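Long-range contacts in type I site-specific restriction-modification system, R (Restriction) subunit (Vibrio vulnificus, PDB 3H1T), which probably serves as the motor and restriction subunit of a type I restriction enzyme, coupling ATP hydrolysis to DNA translocation and cleavage: residues A[108-119]-A[128-136]; A[181-190]-A[357-368]. All coordinates share one frame; numbering follows the deposited sequence.

Contact 1. Residues A[108-119]-A[128-136]; sequences KDYAEILGLKFA and LEFDYTTGE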
loop_
_atom_site.group_PDB
_atom_site.type_symbol
_atom_site.label_atom_id
_atom_site.label_comp_id
_atom_site.label_asym_id
_atom_site.label_seq_id
_atom_site.Cartn_x
_atom_site.Cartn_y
_atom_site.Cartn_z
ATOM N N LYS A 108 19.682 -12.622 -6.738
ATOM C CA LYS A 108 18.468 -12.798 -7.532
ATOM C C LYS A 108 17.247 -12.389 -6.700
ATOM O O LYS A 108 16.296 -11.808 -7.208
ATOM C CB LYS A 108 18.319 -14.264 -7.974
ATOM C CG LYS A 108 19.218 -14.656 -9.140
ATOM C CD LYS A 108 19.105 -16.128 -9.522
ATOM C CE LYS A 108 17.663 -16.584 -9.699
ATOM N NZ LYS A 108 17.545 -17.730 -10.645
ATOM N N ASP A 109 17.296 -12.690 -5.406
ATOM C CA ASP A 109 16.204 -12.359 -4.502
ATOM C C ASP A 109 16.018 -10.849 -4.357
ATOM O O ASP A 109 14.895 -10.384 -4.213
ATOM C CB ASP A 109 16.440 -12.987 -3.123
ATOM C CG ASP A 109 15.143 -13.304 -2.391
ATOM O OD1 ASP A 109 14.429 -14.241 -2.801
ATOM O OD2 ASP A 109 14.838 -12.611 -1.397
ATOM N N TYR A 110 17.111 -10.088 -4.388
ATOM C CA TYR A 110 17.038 -8.633 -4.264
ATOM C C TYR A 110 16.552 -8.027 -5.570
ATOM O O TYR A 110 15.876 -6.995 -5.587
ATOM C CB TYR A 110 18.410 -8.032 -3.936
ATOM C CG TYR A 110 18.889 -8.200 -2.514
ATOM C CD1 TYR A 110 18.131 -7.743 -1.437
ATOM C CD2 TYR A 110 20.124 -8.781 -2.248
ATOM C CE1 TYR A 110 18.593 -7.863 -0.117
ATOM C CE2 TYR A 110 20.600 -8.906 -0.940
ATOM C CZ TYR A 110 19.827 -8.445 0.122
ATOM O OH TYR A 110 20.288 -8.593 1.411
ATOM N N ALA A 111 16.933 -8.670 -6.664
ATOM C CA ALA A 111 16.549 -8.229 -7.991
ATOM C C ALA A 111 15.046 -8.350 -8.094
ATOM O O ALA A 111 14.355 -7.422 -8.498
ATOM C CB ALA A 111 17.214 -9.098 -9.033
ATOM N N GLU A 112 14.546 -9.517 -7.710
ATOM C CA GLU A 112 13.117 -9.790 -7.739
ATOM C C GLU A 112 12.359 -8.823 -6.810
ATOM O O GLU A 112 11.304 -8.312 -7.181
ATOM C CB GLU A 112 12.870 -11.257 -7.359
ATOM C CG GLU A 112 13.234 -12.232 -8.488
ATOM C CD GLU A 112 13.695 -13.609 -8.008
ATOM O OE1 GLU A 112 13.393 -13.975 -6.855
ATOM O OE2 GLU A 112 14.351 -14.331 -8.790
ATOM N N ILE A 113 12.887 -8.542 -5.623
ATOM C CA ILE A 113 12.214 -7.622 -4.711
ATOM C C ILE A 113 12.226 -6.161 -5.187
ATOM O O ILE A 113 11.259 -5.439 -4.999
ATOM C CB ILE A 113 12.860 -7.665 -3.303
ATOM C CG1 ILE A 113 12.465 -8.949 -2.579
ATOM C CG2 ILE A 113 12.417 -6.465 -2.473
ATOM C CD1 ILE A 113 13.275 -9.192 -1.308
ATOM N N LEU A 114 13.331 -5.737 -5.791
ATOM C CA LEU A 114 13.483 -4.373 -6.278
ATOM C C LEU A 114 12.994 -4.200 -7.714
ATOM O O LEU A 114 13.094 -3.114 -8.278
ATOM C CB LEU A 114 14.949 -3.956 -6.180
ATOM C CG LEU A 114 15.617 -3.945 -4.804
ATOM C CD1 LEU A 114 17.114 -3.850 -4.991
ATOM C CD2 LEU A 114 15.106 -2.785 -3.963
ATOM N N GLY A 115 12.482 -5.264 -8.313
ATOM C CA GLY A 115 11.996 -5.167 -9.676
ATOM C C GLY A 115 13.055 -4.972 -10.743
ATOM O O GLY A 115 12.800 -4.303 -11.753
ATOM N N LEU A 116 14.233 -5.554 -10.542
ATOM C CA LEU A 116 15.326 -5.397 -11.500
ATOM C C LEU A 116 15.477 -6.626 -12.374
ATOM O O LEU A 116 15.069 -7.722 -11.993
ATOM C CB LEU A 116 16.643 -5.137 -10.775
ATOM C CG LEU A 116 16.491 -4.025 -9.723
ATOM C CD1 LEU A 116 17.822 -3.779 -9.052
ATOM C CD2 LEU A 116 15.959 -2.733 -10.351
ATOM N N LYS A 117 16.059 -6.428 -13.554
ATOM C CA LYS A 117 16.267 -7.491 -14.533
ATOM C C LYS A 117 17.704 -7.991 -14.597
ATOM O O LYS A 117 18.005 -8.879 -15.390
ATOM C CB LYS A 117 15.881 -6.988 -15.927
ATOM C CG LYS A 117 14.581 -7.524 -16.490
ATOM C CD LYS A 117 13.371 -7.009 -15.731
ATOM C CE LYS A 117 12.061 -7.473 -16.386
ATOM N NZ LYS A 117 11.326 -8.491 -15.581
ATOM N N PHE A 118 18.596 -7.433 -13.790
ATOM C CA PHE A 118 19.985 -7.875 -13.813
ATOM C C PHE A 118 20.535 -8.106 -12.409
ATOM O O PHE A 118 20.423 -7.251 -11.536
ATOM C CB PHE A 118 20.840 -6.854 -14.573
ATOM C CG PHE A 118 20.346 -6.594 -15.965
ATOM C CD1 PHE A 118 20.468 -7.567 -16.959
ATOM C CD2 PHE A 118 19.641 -5.423 -16.254
ATOM C CE1 PHE A 118 19.881 -7.389 -18.218
ATOM C CE2 PHE A 118 19.052 -5.227 -17.507
ATOM C CZ PHE A 118 19.168 -6.216 -18.492
ATOM N N ALA A 119 21.129 -9.268 -12.185
ATOM C CA ALA A 119 21.667 -9.570 -10.870
ATOM C C ALA A 119 23.093 -10.092 -10.948
ATOM O O ALA A 119 23.415 -10.882 -11.831
ATOM C CB ALA A 119 20.767 -10.596 -10.165
ATOM N N LEU A 128 29.537 -13.256 -11.523
ATOM C CA LEU A 128 28.501 -14.163 -12.001
ATOM C C LEU A 128 27.233 -13.355 -12.273
ATOM O O LEU A 128 26.742 -12.661 -11.393
ATOM C CB LEU A 128 28.199 -15.222 -10.938
ATOM C CG LEU A 128 28.056 -16.693 -11.338
ATOM C CD1 LEU A 128 27.146 -17.321 -10.306
ATOM C CD2 LEU A 128 27.482 -16.855 -12.746
ATOM N N GLU A 129 26.693 -13.454 -13.482
ATOM C CA GLU A 129 25.500 -12.701 -13.840
ATOM C C GLU A 129 24.265 -13.560 -14.118
ATOM O O GLU A 129 24.361 -14.611 -14.744
ATOM C CB GLU A 129 25.776 -11.848 -15.085
ATOM C CG GLU A 129 24.560 -11.096 -15.628
ATOM C CD GLU A 129 24.759 -10.517 -17.028
ATOM O OE1 GLU A 129 24.757 -11.292 -18.006
ATOM O OE2 GLU A 129 24.912 -9.284 -17.148
ATOM N N PHE A 130 23.114 -13.128 -13.617
ATOM C CA PHE A 130 21.883 -13.811 -13.940
ATOM C C PHE A 130 21.093 -12.726 -14.643
ATOM O O PHE A 130 20.802 -11.676 -14.073
ATOM C CB PHE A 130 21.075 -14.298 -12.744
ATOM C CG PHE A 130 19.811 -14.999 -13.163
ATOM C CD1 PHE A 130 19.833 -16.345 -13.533
ATOM C CD2 PHE A 130 18.618 -14.286 -13.305
ATOM C CE1 PHE A 130 18.688 -16.964 -14.047
ATOM C CE2 PHE A 130 17.470 -14.899 -13.823
ATOM C CZ PHE A 130 17.504 -16.233 -14.191
ATOM N N ASP A 131 20.754 -12.975 -15.894
ATOM C CA ASP A 131 20.025 -11.995 -16.674
ATOM C C ASP A 131 18.580 -12.456 -16.839
ATOM O O ASP A 131 18.316 -13.467 -17.493
ATOM C CB ASP A 131 20.723 -11.856 -18.027
ATOM C CG ASP A 131 20.095 -10.809 -18.916
ATOM O OD1 ASP A 131 18.872 -10.595 -18.849
ATOM O OD2 ASP A 131 20.839 -10.209 -19.714
ATOM N N TYR A 132 17.646 -11.722 -16.240
ATOM C CA TYR A 132 16.248 -12.094 -16.347
ATOM C C TYR A 132 15.698 -11.985 -17.766
ATOM O O TYR A 132 14.727 -12.668 -18.100
ATOM C CB TYR A 132 15.391 -11.264 -15.382
ATOM C CG TYR A 132 15.629 -11.604 -13.926
ATOM C CD1 TYR A 132 16.768 -11.147 -13.268
ATOM C CD2 TYR A 132 14.741 -12.422 -13.223
ATOM C CE1 TYR A 132 17.021 -11.481 -11.954
ATOM C CE2 TYR A 132 14.985 -12.771 -11.898
ATOM C CZ TYR A 132 16.135 -12.299 -11.270
ATOM O OH TYR A 132 16.424 -12.660 -9.982
ATOM N N THR A 133 16.322 -11.157 -18.606
ATOM C CA THR A 133 15.840 -11.002 -19.973
ATOM C C THR A 133 16.177 -12.217 -20.846
ATOM O O THR A 133 15.532 -12.435 -21.864
ATOM C CB THR A 133 16.403 -9.725 -20.644
ATOM O OG1 THR A 133 17.812 -9.875 -20.862
ATOM C CG2 THR A 133 16.160 -8.503 -19.759
ATOM N N THR A 134 17.174 -13.007 -20.457
ATOM C CA THR A 134 17.518 -14.199 -21.229
ATOM C C THR A 134 17.403 -15.476 -20.403
ATOM O O THR A 134 17.275 -16.570 -20.946
ATOM C CB THR A 134 18.957 -14.158 -21.783
ATOM O OG1 THR A 134 19.885 -14.143 -20.699
ATOM C CG2 THR A 134 19.170 -12.937 -22.634
ATOM N N GLY A 135 17.463 -15.335 -19.086
ATOM C CA GLY A 135 17.378 -16.493 -18.224
ATOM C C GLY A 135 18.698 -17.233 -18.143
ATOM O O GLY A 135 18.762 -18.307 -17.559
ATOM N N GLU A 136 19.751 -16.669 -18.727
ATOM C CA GLU A 136 21.080 -17.272 -18.722
ATOM C C GLU A 136 21.912 -16.838 -17.515
ATOM O O GLU A 136 21.880 -15.675 -17.119
ATOM C CB GLU A 136 21.831 -16.881 -19.999
ATOM C CG GLU A 136 21.358 -17.603 -21.242
ATOM C CD GLU A 136 21.881 -16.981 -22.524
ATOM O OE1 GLU A 136 22.995 -16.402 -22.509
ATOM O OE2 GLU A 136 21.178 -17.088 -23.551
#
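Tyr132 reaches from the end of a β-hairpin, strands 118-122 and 127-131, to helix 104-114, joining helix and hairpin within the N-terminal domain. Its hydroxyl lies 2.9 Å from Glu112 OE2 and equally close to Lys108 O. A tyrosine suits this place: the ring is long enough to span the gap, and its hydroxyl meets a backbone carbonyl and a carboxylate on the helix. The methyl of Ala111 meets ring atom CE1, small enough to let the ring pass close to the helix. With CG anti to its carbonyl carbon, chi1 -69°, the ring is carried across Lys117, whose carbonyl O sits at its edge. Leu116 O lies over one face and Phe130 CE2 over the centre of the opposite one.

Beside it, Lys108 lays its aliphatic chain and amine over the Phe130 ring, CD forming a CH-pi contact and NZ a cation-pi contact 3.9 Å from the ring centroid. A bend at chi3 (50°) brings the amine back over the face.

The hairpin ladder sets these groups in place. Ala119 and Phe130 form a hydrogen-bonded antiparallel pair, with Ala119 N to Phe130 O 3.1 Å and Phe130 N to Ala119 O 2.9 Å. Two residues along each strand, Tyr132 N donates to Lys117 O at 3.0 Å. Gly115 is the first residue to leave helical backbone angles; its positive phi belongs to a Schellman motif, in which Leu116 N bonds Ala111 O.

Phe118 and Asp131, a non-hydrogen-bonded pair, point to the other face of the sheet, where Arg152 forms salt bridges to Asp131 OD2 and Glu129 OE2; Tyr120 OH also hydrogen-bonds Glu129 OE2. Asp131 OD1 accepts from Thr133 N in an Asx turn, and its OD2 lies 3.3 Å from Phe118 CE1, at the ring edge.

Contact 2. Residues A[181-190]-A[357-368]; sequences YYQQIAINRA and IYTYSLRQGIDD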
loop_
_atom_site.group_PDB
_atom_site.type_symbol
_atom_site.label_atom_id
_atom_site.label_comp_id
_atom_site.label_asym_id
_atom_site.label_seq_id
_atom_site.Cartn_x
_atom_site.Cartn_y
_atom_site.Cartn_z
ATOM N N TYR A 181 11.083 2.114 -2.640
ATOM C CA TYR A 181 11.419 1.132 -3.661
ATOM C C TYR A 181 10.214 0.522 -4.374
ATOM O O TYR A 181 10.234 0.393 -5.597
ATOM C CB TYR A 181 12.316 0.010 -3.078
ATOM C CG TYR A 181 11.590 -1.145 -2.408
ATOM C CD1 TYR A 181 11.268 -1.112 -1.048
ATOM C CD2 TYR A 181 11.219 -2.274 -3.144
ATOM C CE1 TYR A 181 10.591 -2.180 -0.445
ATOM C CE2 TYR A 181 10.554 -3.342 -2.552
ATOM C CZ TYR A 181 10.240 -3.294 -1.207
ATOM O OH TYR A 181 9.592 -4.362 -0.634
ATOM N N TYR A 182 9.161 0.165 -3.640
ATOM C CA TYR A 182 7.999 -0.435 -4.285
ATOM C C TYR A 182 7.159 0.556 -5.083
ATOM O O TYR A 182 6.544 0.184 -6.077
ATOM C CB TYR A 182 7.118 -1.173 -3.277
ATOM C CG TYR A 182 6.542 -0.325 -2.191
ATOM C CD1 TYR A 182 7.259 -0.079 -1.025
ATOM C CD2 TYR A 182 5.279 0.254 -2.326
ATOM C CE1 TYR A 182 6.732 0.723 -0.015
ATOM C CE2 TYR A 182 4.747 1.060 -1.327
ATOM C CZ TYR A 182 5.476 1.293 -0.173
ATOM O OH TYR A 182 4.952 2.110 0.806
ATOM N N GLN A 183 7.143 1.817 -4.661
ATOM C CA GLN A 183 6.385 2.834 -5.395
ATOM C C GLN A 183 7.050 3.057 -6.743
ATOM O O GLN A 183 6.390 3.313 -7.754
ATOM C CB GLN A 183 6.349 4.139 -4.607
ATOM C CG GLN A 183 5.565 3.997 -3.325
ATOM C CD GLN A 183 5.649 5.196 -2.402
ATOM O OE1 GLN A 183 4.795 5.372 -1.533
ATOM N NE2 GLN A 183 6.679 6.017 -2.570
ATOM N N GLN A 184 8.374 2.961 -6.746
ATOM C CA GLN A 184 9.138 3.122 -7.959
ATOM C C GLN A 184 8.854 1.967 -8.925
ATOM O O GLN A 184 8.775 2.186 -10.132
ATOM C CB GLN A 184 10.625 3.194 -7.628
ATOM C CG GLN A 184 11.055 4.507 -7.001
ATOM C CD GLN A 184 12.539 4.556 -6.730
ATOM O OE1 GLN A 184 13.334 4.294 -7.622
ATOM N NE2 GLN A 184 12.921 4.899 -5.500
ATOM N N ILE A 185 8.725 0.743 -8.403
ATOM C CA ILE A 185 8.427 -0.415 -9.237
ATOM C C ILE A 185 7.098 -0.139 -9.913
ATOM O O ILE A 185 6.966 -0.228 -11.127
ATOM C CB ILE A 185 8.238 -1.719 -8.402
ATOM C CG1 ILE A 185 9.455 -1.962 -7.510
ATOM C CG2 ILE A 185 8.008 -2.904 -9.317
ATOM C CD1 ILE A 185 10.741 -1.890 -8.243
ATOM N N ALA A 186 6.114 0.214 -9.097
ATOM C CA ALA A 186 4.784 0.513 -9.588
ATOM C C ALA A 186 4.831 1.591 -10.667
ATOM O O ALA A 186 4.341 1.399 -11.779
ATOM C CB ALA A 186 3.905 0.966 -8.437
ATOM N N ILE A 187 5.437 2.722 -10.339
ATOM C CA ILE A 187 5.522 3.823 -11.277
ATOM C C ILE A 187 6.168 3.475 -12.610
ATOM O O ILE A 187 5.614 3.784 -13.661
ATOM C CB ILE A 187 6.280 5.019 -10.652
ATOM C CG1 ILE A 187 5.503 5.537 -9.436
ATOM C CG2 ILE A 187 6.453 6.119 -11.685
ATOM C CD1 ILE A 187 6.317 6.415 -8.531
ATOM N N ASN A 188 7.329 2.834 -12.573
ATOM C CA ASN A 188 8.049 2.463 -13.785
ATOM C C ASN A 188 7.328 1.433 -14.660
ATOM O O ASN A 188 7.374 1.521 -15.889
ATOM C CB ASN A 188 9.444 1.952 -13.417
ATOM C CG ASN A 188 10.372 3.067 -12.944
ATOM O OD1 ASN A 188 9.940 4.185 -12.653
ATOM N ND2 ASN A 188 11.658 2.757 -12.861
ATOM N N ARG A 189 6.661 0.461 -14.042
ATOM C CA ARG A 189 5.956 -0.551 -14.823
ATOM C C ARG A 189 4.713 0.015 -15.480
ATOM O O ARG A 189 4.262 -0.493 -16.507
ATOM C CB ARG A 189 5.567 -1.744 -13.954
ATOM C CG ARG A 189 6.766 -2.466 -13.406
ATOM C CD ARG A 189 6.411 -3.840 -12.916
ATOM N NE ARG A 189 7.585 -4.512 -12.383
ATOM C CZ ARG A 189 7.543 -5.653 -11.712
ATOM N NH1 ARG A 189 6.378 -6.258 -11.496
ATOM N NH2 ARG A 189 8.660 -6.168 -11.228
ATOM N N ALA A 190 4.162 1.062 -14.876
ATOM C CA ALA A 190 2.978 1.716 -15.400
ATOM C C ALA A 190 3.388 2.495 -16.639
ATOM O O ALA A 190 2.798 2.340 -17.709
ATOM C CB ALA A 190 2.399 2.653 -14.356
ATOM N N ILE A 357 0.226 -5.416 -12.813
ATOM C CA ILE A 357 1.602 -5.284 -13.289
ATOM C C ILE A 357 2.550 -5.315 -12.086
ATOM O O ILE A 357 3.754 -5.521 -12.216
ATOM C CB ILE A 357 1.769 -3.984 -14.133
ATOM C CG1 ILE A 357 1.303 -2.749 -13.365
ATOM C CG2 ILE A 357 0.930 -4.096 -15.391
ATOM C CD1 ILE A 357 2.306 -2.198 -12.412
ATOM N N TYR A 358 1.963 -5.127 -10.906
ATOM C CA TYR A 358 2.686 -5.147 -9.650
ATOM C C TYR A 358 1.712 -5.259 -8.477
ATOM O O TYR A 358 0.600 -4.724 -8.524
ATOM C CB TYR A 358 3.532 -3.877 -9.497
ATOM C CG TYR A 358 4.409 -3.873 -8.268
ATOM C CD1 TYR A 358 5.373 -4.859 -8.077
ATOM C CD2 TYR A 358 4.270 -2.896 -7.290
ATOM C CE1 TYR A 358 6.188 -4.863 -6.942
ATOM C CE2 TYR A 358 5.072 -2.893 -6.147
ATOM C CZ TYR A 358 6.032 -3.878 -5.982
ATOM O OH TYR A 358 6.843 -3.865 -4.874
ATOM N N THR A 359 2.141 -5.978 -7.443
ATOM C CA THR A 359 1.356 -6.157 -6.236
ATOM C C THR A 359 2.228 -5.905 -5.011
ATOM O O THR A 359 3.279 -6.515 -4.859
ATOM C CB THR A 359 0.803 -7.606 -6.085
ATOM O OG1 THR A 359 -0.148 -7.890 -7.115
ATOM C CG2 THR A 359 0.126 -7.762 -4.730
ATOM N N TYR A 360 1.804 -4.987 -4.147
ATOM C CA TYR A 360 2.517 -4.717 -2.902
ATOM C C TYR A 360 1.504 -5.051 -1.821
ATOM O O TYR A 360 0.606 -4.259 -1.547
ATOM C CB TYR A 360 2.949 -3.250 -2.781
ATOM C CG TYR A 360 3.901 -3.027 -1.619
ATOM C CD1 TYR A 360 5.181 -3.584 -1.621
ATOM C CD2 TYR A 360 3.499 -2.322 -0.484
ATOM C CE1 TYR A 360 6.039 -3.440 -0.518
ATOM C CE2 TYR A 360 4.345 -2.176 0.617
ATOM C CZ TYR A 360 5.612 -2.740 0.596
ATOM O OH TYR A 360 6.437 -2.619 1.689
ATOM N N SER A 361 1.655 -6.220 -1.199
ATOM C CA SER A 361 0.725 -6.697 -0.179
ATOM C C SER A 361 0.874 -6.107 1.209
ATOM O O SER A 361 1.770 -5.317 1.478
ATOM C CB SER A 361 0.805 -8.222 -0.070
ATOM O OG SER A 361 2.019 -8.649 0.517
ATOM N N LEU A 362 -0.039 -6.512 2.085
ATOM C CA LEU A 362 -0.020 -6.086 3.476
ATOM C C LEU A 362 1.148 -6.833 4.099
ATOM O O LEU A 362 1.870 -6.311 4.944
ATOM C CB LEU A 362 -1.336 -6.477 4.156
ATOM C CG LEU A 362 -1.409 -6.336 5.679
ATOM C CD1 LEU A 362 -0.964 -4.951 6.086
ATOM C CD2 LEU A 362 -2.833 -6.595 6.153
ATOM N N ARG A 363 1.304 -8.076 3.656
ATOM C CA ARG A 363 2.365 -8.969 4.092
ATOM C C ARG A 363 3.734 -8.330 3.850
ATOM O O ARG A 363 4.567 -8.285 4.741
ATOM C CB ARG A 363 2.252 -10.283 3.313
ATOM C CG ARG A 363 3.125 -11.411 3.812
ATOM C CD ARG A 363 2.965 -12.688 2.996
ATOM N NE ARG A 363 3.921 -12.811 1.894
ATOM C CZ ARG A 363 3.793 -12.244 0.694
ATOM N NH1 ARG A 363 2.735 -11.495 0.401
ATOM N NH2 ARG A 363 4.728 -12.435 -0.227
ATOM N N GLN A 364 3.967 -7.839 2.638
ATOM C CA GLN A 364 5.245 -7.209 2.315
ATOM C C GLN A 364 5.411 -5.902 3.091
ATOM O O GLN A 364 6.485 -5.631 3.619
ATOM C CB GLN A 364 5.352 -6.937 0.811
ATOM C CG GLN A 364 6.779 -6.856 0.322
ATOM C CD GLN A 364 6.912 -7.055 -1.177
ATOM O OE1 GLN A 364 6.114 -7.758 -1.799
ATOM N NE2 GLN A 364 7.940 -6.453 -1.763
ATOM N N GLY A 365 4.352 -5.100 3.153
ATOM C CA GLY A 365 4.409 -3.858 3.894
ATOM C C GLY A 365 4.807 -4.080 5.345
ATOM O O GLY A 365 5.683 -3.380 5.868
ATOM N N ILE A 366 4.192 -5.047 6.012
ATOM C CA ILE A 366 4.552 -5.310 7.401
ATOM C C ILE A 366 5.998 -5.773 7.476
ATOM O O ILE A 366 6.752 -5.341 8.340
ATOM C CB ILE A 366 3.699 -6.428 8.069
ATOM C CG1 ILE A 366 2.223 -6.036 8.117
ATOM C CG2 ILE A 366 4.182 -6.646 9.502
ATOM C CD1 ILE A 366 1.334 -7.169 8.569
ATOM N N ASP A 367 6.391 -6.650 6.562
ATOM C CA ASP A 367 7.755 -7.132 6.582
ATOM C C ASP A 367 8.782 -6.043 6.307
ATOM O O ASP A 367 9.913 -6.139 6.764
ATOM C CB ASP A 367 7.967 -8.268 5.588
ATOM C CG ASP A 367 9.245 -9.026 5.871
ATOM O OD1 ASP A 367 9.400 -9.459 7.033
ATOM O OD2 ASP A 367 10.089 -9.186 4.961
ATOM N N ASP A 368 8.395 -5.007 5.573
ATOM C CA ASP A 368 9.331 -3.938 5.261
ATOM C C ASP A 368 9.335 -2.846 6.325
ATOM O O ASP A 368 10.127 -1.908 6.254
ATOM C CB ASP A 368 8.993 -3.316 3.902
ATOM C CG ASP A 368 9.257 -4.257 2.732
ATOM O OD1 ASP A 368 9.888 -5.315 2.917
ATOM O OD2 ASP A 368 8.841 -3.912 1.614
#
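Tyr358, Ile357 and Tyr182 carry the packing of helix 181-195 on strand 358-360, an outermost strand of the parallel sheet of the RecA-like ATPase domain. The axes of helix segment 181-190 and strand 358-360 run nearly antiparallel, 8.8 Å apart at 160°. Tyr358 turns one ring face to Ile185 CG2 in a CH-pi contact, 3.7 Å from the centroid, while its hydroxyl ends 3.1 Å from Tyr182 CB. Ile357 CD1 packs on Arg189 CB; Ala186, with only a methyl, lets Tyr358 CD2 come near the helix. The carbonyl O of Ile357 takes a nearly straight bond from Arg189 NH1, 2.8 Å, in the guanidinium plane.

Tyr182 has CG wedged between its backbone N and carbonyl carbon, chi1 61°, which turns the ring face to face with Tyr360, centroids 3.6 Å apart and planes only 4° from parallel. Its own hydroxyl bonds Thr209 O, within the Walker A sequence.

Beyond the stack, Tyr360 OH donates to Asp368 OD2 at 2.7 Å, and Tyr181 OH, modelled doubtfully close to the same oxygen, accepts from Gln364 NE2 at 2.9 Å. With Lys74 paired to OD1, the buried Asp368 is probably ionised, its charge offset by that lysine and stabilised by the Tyr360 hydroxyl.

The two contacts follow one another along the chain and meet at a seam between the N-terminal domain, where type I restriction subunits generally carry the nuclease, and the first motor domain. Their centres are about 17 Å apart, but the end of helix 104-114 and the turn after it touch helix 181-195: Ile113 O lies 3.3 Å from Tyr181 CE2, and Gly115 CA is 3.8 Å from both Ile185 CD1 and Arg189 NH2. Phe56 adds a shared neighbour, touching Ile113 and Leu114 of contact 1 and meeting the Tyr181 ring edge-to-face. Helix 181-195 thus faces the N-terminal domain on one side and strand 358-360 on another, with Tyr182 bonded to Thr209 of the Walker A sequence.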